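PDB 5BN3: V-type ATP synthase alpha chain from Nanoarchaeum equitans Kin4-M, which belongs to the alpha/beta subunit family of rotary ATPases and binds adenosine-5'-diphosphate at a P-loop pocket. Local coordinates for residues A[194-199]-A[424-429]; A[445-450]-A[512-517]; A[473-478]-A[528-533]. All blocks are in the same frame, centred on the assembly; numbering follows the deposited sequence.

How the interactions relate
Interaction 1 precedes the other two in the chain; interactions 2 and 3 alternate in their segments and both lie in the helical C-terminal domain. Interaction 1 joins the loop 194-199 to the start of helix 427-437; its Y196 side chain lies about 9 Å from a bound magnesium ion. Interaction 2 is about 23 Å away between centres, yet the two touch, because W427 CE2 packs 3.4 Å from R445 NH1. Interaction 3 lies about 15 Å from interaction 2 between centres and meets it through Y517 and Y516, with Y517 OH 3.9 Å from Y477 CE1. Interactions 1 and 3 stay about 19 Å apart at their nearest atoms. None of the three uses a residue of the ADP pocket, which is built around the P-loop and includes Q491-F494.

Interaction 1 of 3, residues A[194-199]-A[424-429]; sequences LDYNYP and TKQWEF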
loop_
_atom_site.group_PDB
_atom_site.type_symbol
_atom_site.label_atom_id
_atom_site.label_comp_id
_atom_site.label_asym_id
_atom_site.label_seq_id
_atom_site.Cartn_x
_atom_site.Cartn_y
_atom_site.Cartn_z
ATOM N N LEU A 194 -9.143 28.408 32.802
ATOM C CA LEU A 194 -9.725 27.893 34.036
ATOM C C LEU A 194 -9.861 26.378 33.963
ATOM O O LEU A 194 -9.830 25.796 32.876
ATOM C CB LEU A 194 -11.095 28.524 34.296
ATOM C CG LEU A 194 -11.153 30.035 34.535
ATOM C CD1 LEU A 194 -12.582 30.488 34.815
ATOM C CD2 LEU A 194 -10.237 30.424 35.677
ATOM N N ASP A 195 -10.004 25.740 35.120
ATOM C CA ASP A 195 -10.235 24.304 35.163
ATOM C C ASP A 195 -11.632 23.989 34.657
ATOM O O ASP A 195 -12.531 24.831 34.730
ATOM C CB ASP A 195 -10.080 23.777 36.590
ATOM C CG ASP A 195 -8.654 23.872 37.094
ATOM O OD1 ASP A 195 -7.730 23.951 36.258
ATOM O OD2 ASP A 195 -8.460 23.860 38.329
ATOM N N TYR A 196 -11.811 22.780 34.139
ATOM C CA TYR A 196 -13.146 22.308 33.806
ATOM C C TYR A 196 -13.971 22.268 35.083
ATOM O O TYR A 196 -13.426 22.175 36.184
ATOM C CB TYR A 196 -13.085 20.939 33.138
ATOM C CG TYR A 196 -12.469 20.989 31.763
ATOM C CD1 TYR A 196 -12.804 22.001 30.874
ATOM C CD2 TYR A 196 -11.543 20.040 31.359
ATOM C CE1 TYR A 196 -12.243 22.058 29.615
ATOM C CE2 TYR A 196 -10.976 20.091 30.101
ATOM C CZ TYR A 196 -11.331 21.104 29.235
ATOM O OH TYR A 196 -10.774 21.166 27.980
ATOM N N ASN A 197 -15.285 22.334 34.930
ATOM C CA ASN A 197 -16.155 22.687 36.034
ATOM C C ASN A 197 -17.469 21.935 35.952
ATOM O O ASN A 197 -18.008 21.461 36.953
ATOM C CB ASN A 197 -16.426 24.190 35.941
ATOM C CG ASN A 197 -17.266 24.711 37.079
ATOM O OD1 ASN A 197 -17.313 24.118 38.156
ATOM N ND2 ASN A 197 -17.928 25.838 36.851
ATOM N N TYR A 198 -17.960 21.811 34.727
ATOM C CA TYR A 198 -19.353 21.497 34.484
ATOM C C TYR A 198 -19.472 20.762 33.155
ATOM O O TYR A 198 -18.810 21.126 32.183
ATOM C CB TYR A 198 -20.114 22.817 34.415
ATOM C CG TYR A 198 -21.589 22.734 34.693
ATOM C CD1 TYR A 198 -22.075 22.841 35.989
ATOM C CD2 TYR A 198 -22.500 22.585 33.660
ATOM C CE1 TYR A 198 -23.429 22.783 36.247
ATOM C CE2 TYR A 198 -23.854 22.526 33.907
ATOM C CZ TYR A 198 -24.313 22.625 35.202
ATOM O OH TYR A 198 -25.665 22.566 35.447
ATOM N N PRO A 199 -20.317 19.724 33.108
ATOM C CA PRO A 199 -20.446 18.942 31.874
ATOM C C PRO A 199 -21.111 19.735 30.754
ATOM O O PRO A 199 -21.907 20.634 31.026
ATOM C CB PRO A 199 -21.346 17.774 32.292
ATOM C CG PRO A 199 -22.120 18.293 33.462
ATOM C CD PRO A 199 -21.180 19.212 34.187
ATOM N N THR A 424 -13.980 9.504 26.243
ATOM C CA THR A 424 -13.815 10.870 26.721
ATOM C C THR A 424 -12.680 10.894 27.734
ATOM O O THR A 424 -12.537 9.970 28.535
ATOM C CB THR A 424 -15.111 11.449 27.337
ATOM O OG1 THR A 424 -14.864 12.778 27.816
ATOM C CG2 THR A 424 -15.610 10.581 28.491
ATOM N N LYS A 425 -11.853 11.932 27.674
ATOM C CA LYS A 425 -10.762 12.083 28.627
ATOM C C LYS A 425 -11.160 13.053 29.731
ATOM O O LYS A 425 -10.332 13.445 30.550
ATOM C CB LYS A 425 -9.494 12.581 27.922
ATOM C CG LYS A 425 -8.936 11.638 26.865
ATOM C CD LYS A 425 -7.685 12.220 26.216
ATOM C CE LYS A 425 -6.576 12.449 27.234
ATOM N NZ LYS A 425 -6.048 11.176 27.804
ATOM N N GLN A 426 -12.434 13.431 29.751
ATOM C CA GLN A 426 -12.903 14.474 30.655
ATOM C C GLN A 426 -13.967 14.009 31.647
ATOM O O GLN A 426 -14.618 14.828 32.287
ATOM C CB GLN A 426 -13.395 15.686 29.847
ATOM C CG GLN A 426 -12.287 16.350 29.030
ATOM C CD GLN A 426 -12.770 17.503 28.168
ATOM O OE1 GLN A 426 -13.942 17.879 28.205
ATOM N NE2 GLN A 426 -11.859 18.070 27.382
ATOM N N TRP A 427 -14.134 12.698 31.788
ATOM C CA TRP A 427 -15.093 12.171 32.755
ATOM C C TRP A 427 -14.747 12.567 34.191
ATOM O O TRP A 427 -15.641 12.780 35.009
ATOM C CB TRP A 427 -15.204 10.648 32.653
ATOM C CG TRP A 427 -16.073 10.050 33.724
ATOM C CD1 TRP A 427 -15.671 9.285 34.782
ATOM C CD2 TRP A 427 -17.494 10.189 33.850
ATOM N NE1 TRP A 427 -16.756 8.929 35.549
ATOM C CE2 TRP A 427 -17.886 9.474 34.999
ATOM C CE3 TRP A 427 -18.473 10.845 33.099
ATOM C CZ2 TRP A 427 -19.217 9.400 35.413
ATOM C CZ3 TRP A 427 -19.789 10.769 33.509
ATOM C CH2 TRP A 427 -20.151 10.053 34.655
ATOM N N GLU A 428 -13.455 12.672 34.493
ATOM C CA GLU A 428 -13.017 13.012 35.848
ATOM C C GLU A 428 -13.438 14.419 36.275
ATOM O O GLU A 428 -13.522 14.711 37.469
ATOM C CB GLU A 428 -11.498 12.843 35.993
ATOM C CG GLU A 428 -10.661 13.754 35.104
ATOM C CD GLU A 428 -9.169 13.597 35.346
ATOM O OE1 GLU A 428 -8.683 14.066 36.398
ATOM O OE2 GLU A 428 -8.482 13.001 34.489
ATOM N N PHE A 429 -13.714 15.281 35.301
ATOM C CA PHE A 429 -14.080 16.665 35.587
ATOM C C PHE A 429 -15.591 16.876 35.686
ATOM O O PHE A 429 -16.046 17.907 36.187
ATOM C CB PHE A 429 -13.504 17.604 34.521
ATOM C CG PHE A 429 -12.010 17.515 34.364
ATOM C CD1 PHE A 429 -11.163 18.019 35.341
ATOM C CD2 PHE A 429 -11.452 16.951 33.227
ATOM C CE1 PHE A 429 -9.788 17.946 35.193
ATOM C CE2 PHE A 429 -10.078 16.875 33.074
ATOM C CZ PHE A 429 -9.245 17.374 34.058
#
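Y196 drives the edge of its ring against the face of F429 in a T-shaped pair, with centroids 5.3 Å apart and planes at 70°. CD2 of Y196 does the touching, 3.6 Å from F429 CD2 and over the rim of that ring rather than its centre. Behind it, the CB atoms of Y196 and F429 meet at 3.6 Å. On its opposite face the F429 ring carries CG of its own neighbour E428, so the ring is sandwiched. Q426 reaches over one face of the Y196 ring, amide and ring planes 37° apart; its NE2 is 3.5 Å from Y196 CE2. NE2 also comes near Y196 OH, but the angle is too poor for a hydrogen bond. The Q426 chain is extended beyond CG (chi2 177°), and the amide is held from its other end, where OE1 accepts from the backbone N of A214. An ST turn at T424, with Q426 N donating to T424 OG1 at 3.2 Å, shapes the backbone leading to Q426. The contact fastens the loop between strand 192-193 and helix 205-210 to the first turn of helix 427-437, beside strand 361-364, whose R362 binds the D195 carbonyl, and against the NEQ263 chain.

Interaction 2 of 3, residues A[445-450]-A[512-517]; sequences REEFFA and IIHKYY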
loop_
_atom_site.group_PDB
_atom_site.type_symbol
_atom_site.label_atom_id
_atom_site.label_comp_id
_atom_site.label_asym_id
_atom_site.label_seq_id
_atom_site.Cartn_x
_atom_site.Cartn_y
_atom_site.Cartn_z
ATOM N N ARG A 445 -23.601 3.686 34.899
ATOM C CA ARG A 445 -22.783 3.943 33.718
ATOM C C ARG A 445 -21.756 2.832 33.532
ATOM O O ARG A 445 -21.615 2.289 32.438
ATOM C CB ARG A 445 -22.085 5.302 33.838
ATOM C CG ARG A 445 -21.211 5.676 32.646
ATOM C CD ARG A 445 -20.649 7.083 32.806
ATOM N NE ARG A 445 -19.722 7.446 31.736
ATOM C CZ ARG A 445 -18.404 7.305 31.814
ATOM N NH1 ARG A 445 -17.853 6.805 32.911
ATOM N NH2 ARG A 445 -17.634 7.660 30.795
ATOM N N GLU A 446 -21.051 2.494 34.609
ATOM C CA GLU A 446 -20.085 1.396 34.592
ATOM C C GLU A 446 -20.761 0.088 34.211
ATOM O O GLU A 446 -20.191 -0.744 33.504
ATOM C CB GLU A 446 -19.431 1.238 35.968
ATOM C CG GLU A 446 -18.393 2.291 36.310
ATOM C CD GLU A 446 -17.759 2.052 37.668
ATOM O OE1 GLU A 446 -18.367 1.334 38.491
ATOM O OE2 GLU A 446 -16.653 2.580 37.911
ATOM N N GLU A 447 -21.985 -0.081 34.694
ATOM C CA GLU A 447 -22.781 -1.272 34.437
ATOM C C GLU A 447 -23.158 -1.375 32.960
ATOM O O GLU A 447 -23.087 -2.453 32.364
ATOM C CB GLU A 447 -24.039 -1.225 35.306
ATOM C CG GLU A 447 -24.855 -2.499 35.351
ATOM C CD GLU A 447 -26.042 -2.375 36.287
ATOM O OE1 GLU A 447 -27.162 -2.112 35.799
ATOM O OE2 GLU A 447 -25.856 -2.531 37.514
ATOM N N PHE A 448 -23.562 -0.251 32.374
ATOM C CA PHE A 448 -23.898 -0.207 30.953
ATOM C C PHE A 448 -22.688 -0.575 30.098
ATOM O O PHE A 448 -22.798 -1.370 29.165
ATOM C CB PHE A 448 -24.422 1.181 30.560
ATOM C CG PHE A 448 -25.885 1.394 30.862
ATOM C CD1 PHE A 448 -26.572 0.543 31.718
ATOM C CD2 PHE A 448 -26.575 2.443 30.272
ATOM C CE1 PHE A 448 -27.918 0.742 31.985
ATOM C CE2 PHE A 448 -27.922 2.646 30.536
ATOM C CZ PHE A 448 -28.593 1.794 31.394
ATOM N N PHE A 449 -21.536 0.003 30.422
ATOM C CA PHE A 449 -20.303 -0.300 29.703
ATOM C C PHE A 449 -19.928 -1.773 29.839
ATOM O O PHE A 449 -19.491 -2.401 28.876
ATOM C CB PHE A 449 -19.159 0.579 30.213
ATOM C CG PHE A 449 -19.090 1.932 29.559
ATOM C CD1 PHE A 449 -18.734 2.052 28.222
ATOM C CD2 PHE A 449 -19.353 3.085 30.284
ATOM C CE1 PHE A 449 -18.658 3.295 27.616
ATOM C CE2 PHE A 449 -19.278 4.333 29.683
ATOM C CZ PHE A 449 -18.931 4.437 28.349
ATOM N N ALA A 450 -20.104 -2.319 31.039
ATOM C CA ALA A 450 -19.773 -3.718 31.300
ATOM C C ALA A 450 -20.648 -4.678 30.497
ATOM O O ALA A 450 -20.166 -5.691 29.989
ATOM C CB ALA A 450 -19.880 -4.019 32.789
ATOM N N ILE A 512 -34.641 2.791 35.457
ATOM C CA ILE A 512 -35.597 1.721 35.180
ATOM C C ILE A 512 -34.927 0.516 34.509
ATOM O O ILE A 512 -35.307 -0.630 34.758
ATOM C CB ILE A 512 -36.811 2.230 34.362
ATOM C CG1 ILE A 512 -37.887 1.148 34.254
ATOM C CG2 ILE A 512 -36.386 2.703 32.981
ATOM C CD1 ILE A 512 -38.394 0.664 35.591
ATOM N N ILE A 513 -33.922 0.777 33.678
ATOM C CA ILE A 513 -33.135 -0.291 33.068
ATOM C C ILE A 513 -32.340 -1.030 34.145
ATOM O O ILE A 513 -32.302 -2.260 34.170
ATOM C CB ILE A 513 -32.167 0.259 31.991
ATOM C CG1 ILE A 513 -32.944 0.723 30.757
ATOM C CG2 ILE A 513 -31.161 -0.797 31.580
ATOM C CD1 ILE A 513 -32.075 1.385 29.702
ATOM N N HIS A 514 -31.712 -0.267 35.035
ATOM C CA HIS A 514 -30.959 -0.837 36.145
ATOM C C HIS A 514 -31.865 -1.635 37.077
ATOM O O HIS A 514 -31.482 -2.697 37.571
ATOM C CB HIS A 514 -30.249 0.265 36.931
ATOM C CG HIS A 514 -29.621 -0.208 38.204
ATOM N ND1 HIS A 514 -28.609 -1.145 38.230
ATOM C CD2 HIS A 514 -29.860 0.124 39.494
ATOM C CE1 HIS A 514 -28.252 -1.367 39.482
ATOM N NE2 HIS A 514 -28.996 -0.611 40.270
ATOM N N LYS A 515 -33.065 -1.115 37.318
ATOM C CA LYS A 515 -34.036 -1.771 38.187
ATOM C C LYS A 515 -34.516 -3.085 37.576
ATOM O O LYS A 515 -34.705 -4.075 38.281
ATOM C CB LYS A 515 -35.222 -0.840 38.459
ATOM C CG LYS A 515 -36.227 -1.376 39.469
ATOM C CD LYS A 515 -37.387 -0.405 39.673
ATOM C CE LYS A 515 -36.967 0.849 40.428
ATOM N NZ LYS A 515 -36.760 0.603 41.883
ATOM N N TYR A 516 -34.711 -3.087 36.261
ATOM C CA TYR A 516 -35.076 -4.303 35.546
ATOM C C TYR A 516 -33.946 -5.320 35.638
ATOM O O TYR A 516 -34.184 -6.512 35.811
ATOM C CB TYR A 516 -35.381 -3.986 34.080
ATOM C CG TYR A 516 -35.726 -5.197 33.239
ATOM C CD1 TYR A 516 -36.982 -5.783 33.316
ATOM C CD2 TYR A 516 -34.802 -5.745 32.358
ATOM C CE1 TYR A 516 -37.305 -6.886 32.548
ATOM C CE2 TYR A 516 -35.119 -6.849 31.585
ATOM C CZ TYR A 516 -36.372 -7.413 31.685
ATOM O OH TYR A 516 -36.700 -8.510 30.923
ATOM N N TYR A 517 -32.715 -4.825 35.533
ATOM C CA TYR A 517 -31.518 -5.662 35.535
ATOM C C TYR A 517 -31.336 -6.426 36.841
ATOM O O TYR A 517 -31.113 -7.637 36.828
ATOM C CB TYR A 517 -30.283 -4.799 35.261
ATOM C CG TYR A 517 -28.983 -5.564 35.150
ATOM C CD1 TYR A 517 -28.904 -6.740 34.418
ATOM C CD2 TYR A 517 -27.828 -5.095 35.755
ATOM C CE1 TYR A 517 -27.716 -7.433 34.308
ATOM C CE2 TYR A 517 -26.633 -5.780 35.647
ATOM C CZ TYR A 517 -26.584 -6.949 34.923
ATOM O OH TYR A 517 -25.404 -7.641 34.809
#
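E447 meets H514 and Y517 across two helices, 441-458 and 503-523, whose segments approach to 11.2 Å between axes at 66°. Two residues before E447, R445 turns away toward the nucleotide-binding side, where its guanidinium group donates to the carbonyls of I209 and M210 and makes a cation-pi contact with W427. E447 itself sends an extended chain across the interface: CG lies anti to the backbone N, and the next torsion is also anti, which carries the carboxylate to the facing helix. There E447 OE1 accepts from H514 ND1 at 3.0 Å. The bond is nearly straight, 168° at the hydrogen, lies close to the imidazole plane and uses the syn side of OE1, slightly out of the carboxylate plane. OE2 takes a second, weak share of the same N-H, so the imidazole rotation is fixed chiefly by OE1. Such a buttressed pair would probably favour a protonated imidazole, given the carboxylate beside it. The contact belongs to the helical C-terminal domain of V- and A-type ATP synthase A subunits, where helix 472-489 packs against both helices. Y517 approaches E447 from another side: Y517 CD2 lies 3.1 Å from E447 OE1, the carboxylate and ring planes 62° apart, while Y517 CE2 touches E447 CG. One residue on, F448 supplies the apolar half. F448 CE1 lies 3.6 Å from I513 CG2, and F448 CZ meets both I513 CG2 and I513 CD1; the two side chains cross at about a right angle. F448 stacks edge-to-face with F488 of helix 472-489, and I513 also packs on I541 of helix 537-542.

Interaction 3 of 3, residues A[473-478]-A[528-533]; sequences NEKIYL and PLEEIE
With chi1 at -171° L529 turns CG toward helix 472-489, and chi2 of 68° then directs CD2 at K475 CB, while E530 bends at chi2 to bring its carboxylate round toward the extended K475 chain. L529 CD2 thus lies 3.7 Å from K475 CB and also comes close to K475 C and I476 N: one methyl branch set against the start of the side chain and the main chain of helix 472-489. At the outer end, K475 NZ and E530 OE2 form a long salt bridge of 3.8 Å, the two chains crossing obliquely. At that length it is a loose electrostatic pairing over a surface contact, not a tight grip. The site belongs to the C-terminal helical domain, where the short helix 529-533 follows helix 503-523 and lies beside helix 472-489, the segments' axes 29° from parallel and 11.5 Å apart. Helix 529-533 is also tied at its first residue: L529 N donates to the carboxylate OD2 of D472, at the start of helix 472-489. I476 also packs on Y517 and V520 of helix 503-523, and I532 reaches L523 of the same helix.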
loop_
_atom_site.group_PDB
_atom_site.type_symbol
_atom_site.label_atom_id
_atom_site.label_comp_id
_atom_site.label_asym_id
_atom_site.label_seq_id
_atom_site.Cartn_x
_atom_site.Cartn_y
_atom_site.Cartn_z
ATOM N N ASN A 473 -27.005 -17.343 31.908
ATOM C CA ASN A 473 -26.126 -16.331 32.485
ATOM C C ASN A 473 -25.393 -15.531 31.409
ATOM O O ASN A 473 -24.901 -14.433 31.667
ATOM C CB ASN A 473 -25.125 -16.979 33.447
ATOM C CG ASN A 473 -25.800 -17.650 34.629
ATOM O OD1 ASN A 473 -26.035 -17.024 35.662
ATOM N ND2 ASN A 473 -26.112 -18.933 34.483
ATOM N N GLU A 474 -25.326 -16.091 30.204
ATOM C CA GLU A 474 -24.740 -15.408 29.055
ATOM C C GLU A 474 -25.816 -14.689 28.245
ATOM O O GLU A 474 -25.630 -13.542 27.838
ATOM C CB GLU A 474 -23.981 -16.403 28.169
ATOM C CG GLU A 474 -22.673 -16.906 28.766
ATOM C CD GLU A 474 -22.177 -18.185 28.109
ATOM O OE1 GLU A 474 -22.942 -18.793 27.329
ATOM O OE2 GLU A 474 -21.023 -18.584 28.378
ATOM N N LYS A 475 -26.939 -15.367 28.020
ATOM C CA LYS A 475 -28.056 -14.798 27.265
ATOM C C LYS A 475 -28.590 -13.501 27.867
ATOM O O LYS A 475 -29.101 -12.644 27.145
ATOM C CB LYS A 475 -29.201 -15.810 27.146
ATOM C CG LYS A 475 -28.982 -16.903 26.112
ATOM C CD LYS A 475 -30.232 -17.760 25.970
ATOM C CE LYS A 475 -30.014 -18.929 25.024
ATOM N NZ LYS A 475 -31.221 -19.801 24.947
ATOM N N ILE A 476 -28.477 -13.359 29.185
ATOM C CA ILE A 476 -28.962 -12.165 29.870
ATOM C C ILE A 476 -28.210 -10.910 29.421
ATOM O O ILE A 476 -28.749 -9.805 29.471
ATOM C CB ILE A 476 -28.897 -12.316 31.419
ATOM C CG1 ILE A 476 -29.671 -11.185 32.108
ATOM C CG2 ILE A 476 -27.456 -12.381 31.904
ATOM C CD1 ILE A 476 -29.353 -11.015 33.586
ATOM N N TYR A 477 -26.973 -11.084 28.967
ATOM C CA TYR A 477 -26.182 -9.956 28.484
ATOM C C TYR A 477 -26.641 -9.507 27.099
ATOM O O TYR A 477 -26.599 -8.320 26.775
ATOM C CB TYR A 477 -24.687 -10.298 28.493
ATOM C CG TYR A 477 -24.104 -10.370 29.884
ATOM C CD1 TYR A 477 -23.900 -9.216 30.627
ATOM C CD2 TYR A 477 -23.763 -11.586 30.459
ATOM C CE1 TYR A 477 -23.373 -9.268 31.901
ATOM C CE2 TYR A 477 -23.233 -11.648 31.736
ATOM C CZ TYR A 477 -23.041 -10.485 32.451
ATOM O OH TYR A 477 -22.515 -10.531 33.722
ATOM N N LEU A 478 -27.086 -10.463 26.289
ATOM C CA LEU A 478 -27.658 -10.155 24.985
ATOM C C LEU A 478 -29.017 -9.487 25.175
ATOM O O LEU A 478 -29.420 -8.633 24.386
ATOM C CB LEU A 478 -27.810 -11.433 24.157
ATOM C CG LEU A 478 -26.581 -12.343 24.093
ATOM C CD1 LEU A 478 -26.837 -13.564 23.218
ATOM C CD2 LEU A 478 -25.373 -11.573 23.595
ATOM N N PRO A 528 -36.478 -19.764 34.172
ATOM C CA PRO A 528 -35.666 -19.552 32.969
ATOM C C PRO A 528 -35.854 -18.151 32.394
ATOM O O PRO A 528 -36.778 -17.444 32.797
ATOM C CB PRO A 528 -36.214 -20.597 31.996
ATOM C CG PRO A 528 -37.634 -20.777 32.413
ATOM C CD PRO A 528 -37.632 -20.644 33.914
ATOM N N LEU A 529 -34.983 -17.764 31.466
ATOM C CA LEU A 529 -35.067 -16.456 30.825
ATOM C C LEU A 529 -36.226 -16.415 29.834
ATOM O O LEU A 529 -36.823 -15.362 29.607
ATOM C CB LEU A 529 -33.752 -16.125 30.110
ATOM C CG LEU A 529 -33.593 -14.706 29.557
ATOM C CD1 LEU A 529 -33.508 -13.703 30.692
ATOM C CD2 LEU A 529 -32.370 -14.600 28.658
ATOM N N GLU A 530 -36.533 -17.573 29.251
ATOM C CA GLU A 530 -37.618 -17.713 28.286
ATOM C C GLU A 530 -38.942 -17.222 28.866
ATOM O O GLU A 530 -39.727 -16.564 28.183
ATOM C CB GLU A 530 -37.756 -19.181 27.867
ATOM C CG GLU A 530 -36.464 -19.832 27.382
ATOM C CD GLU A 530 -36.128 -19.471 25.949
ATOM O OE1 GLU A 530 -37.034 -19.014 25.224
ATOM O OE2 GLU A 530 -34.957 -19.645 25.548
ATOM N N GLU A 531 -39.173 -17.544 30.135
ATOM C CA GLU A 531 -40.412 -17.187 30.820
ATOM C C GLU A 531 -40.430 -15.727 31.278
ATOM O O GLU A 531 -41.496 -15.126 31.410
ATOM C CB GLU A 531 -40.647 -18.118 31.999
ATOM N N ILE A 532 -39.249 -15.168 31.531
ATOM C CA ILE A 532 -39.131 -13.769 31.939
ATOM C C ILE A 532 -39.446 -12.827 30.778
ATOM O O ILE A 532 -40.211 -11.875 30.926
ATOM C CB ILE A 532 -37.717 -13.456 32.486
ATOM C CG1 ILE A 532 -37.467 -14.211 33.795
ATOM C CG2 ILE A 532 -37.546 -11.965 32.707
ATOM C CD1 ILE A 532 -36.095 -13.955 34.403
ATOM N N GLU A 533 -38.854 -13.109 29.621
ATOM C CA GLU A 533 -39.044 -12.290 28.429
ATOM C C GLU A 533 -40.499 -12.280 27.958
ATOM O O GLU A 533 -40.934 -11.345 27.286
ATOM C CB GLU A 533 -38.131 -12.774 27.315
#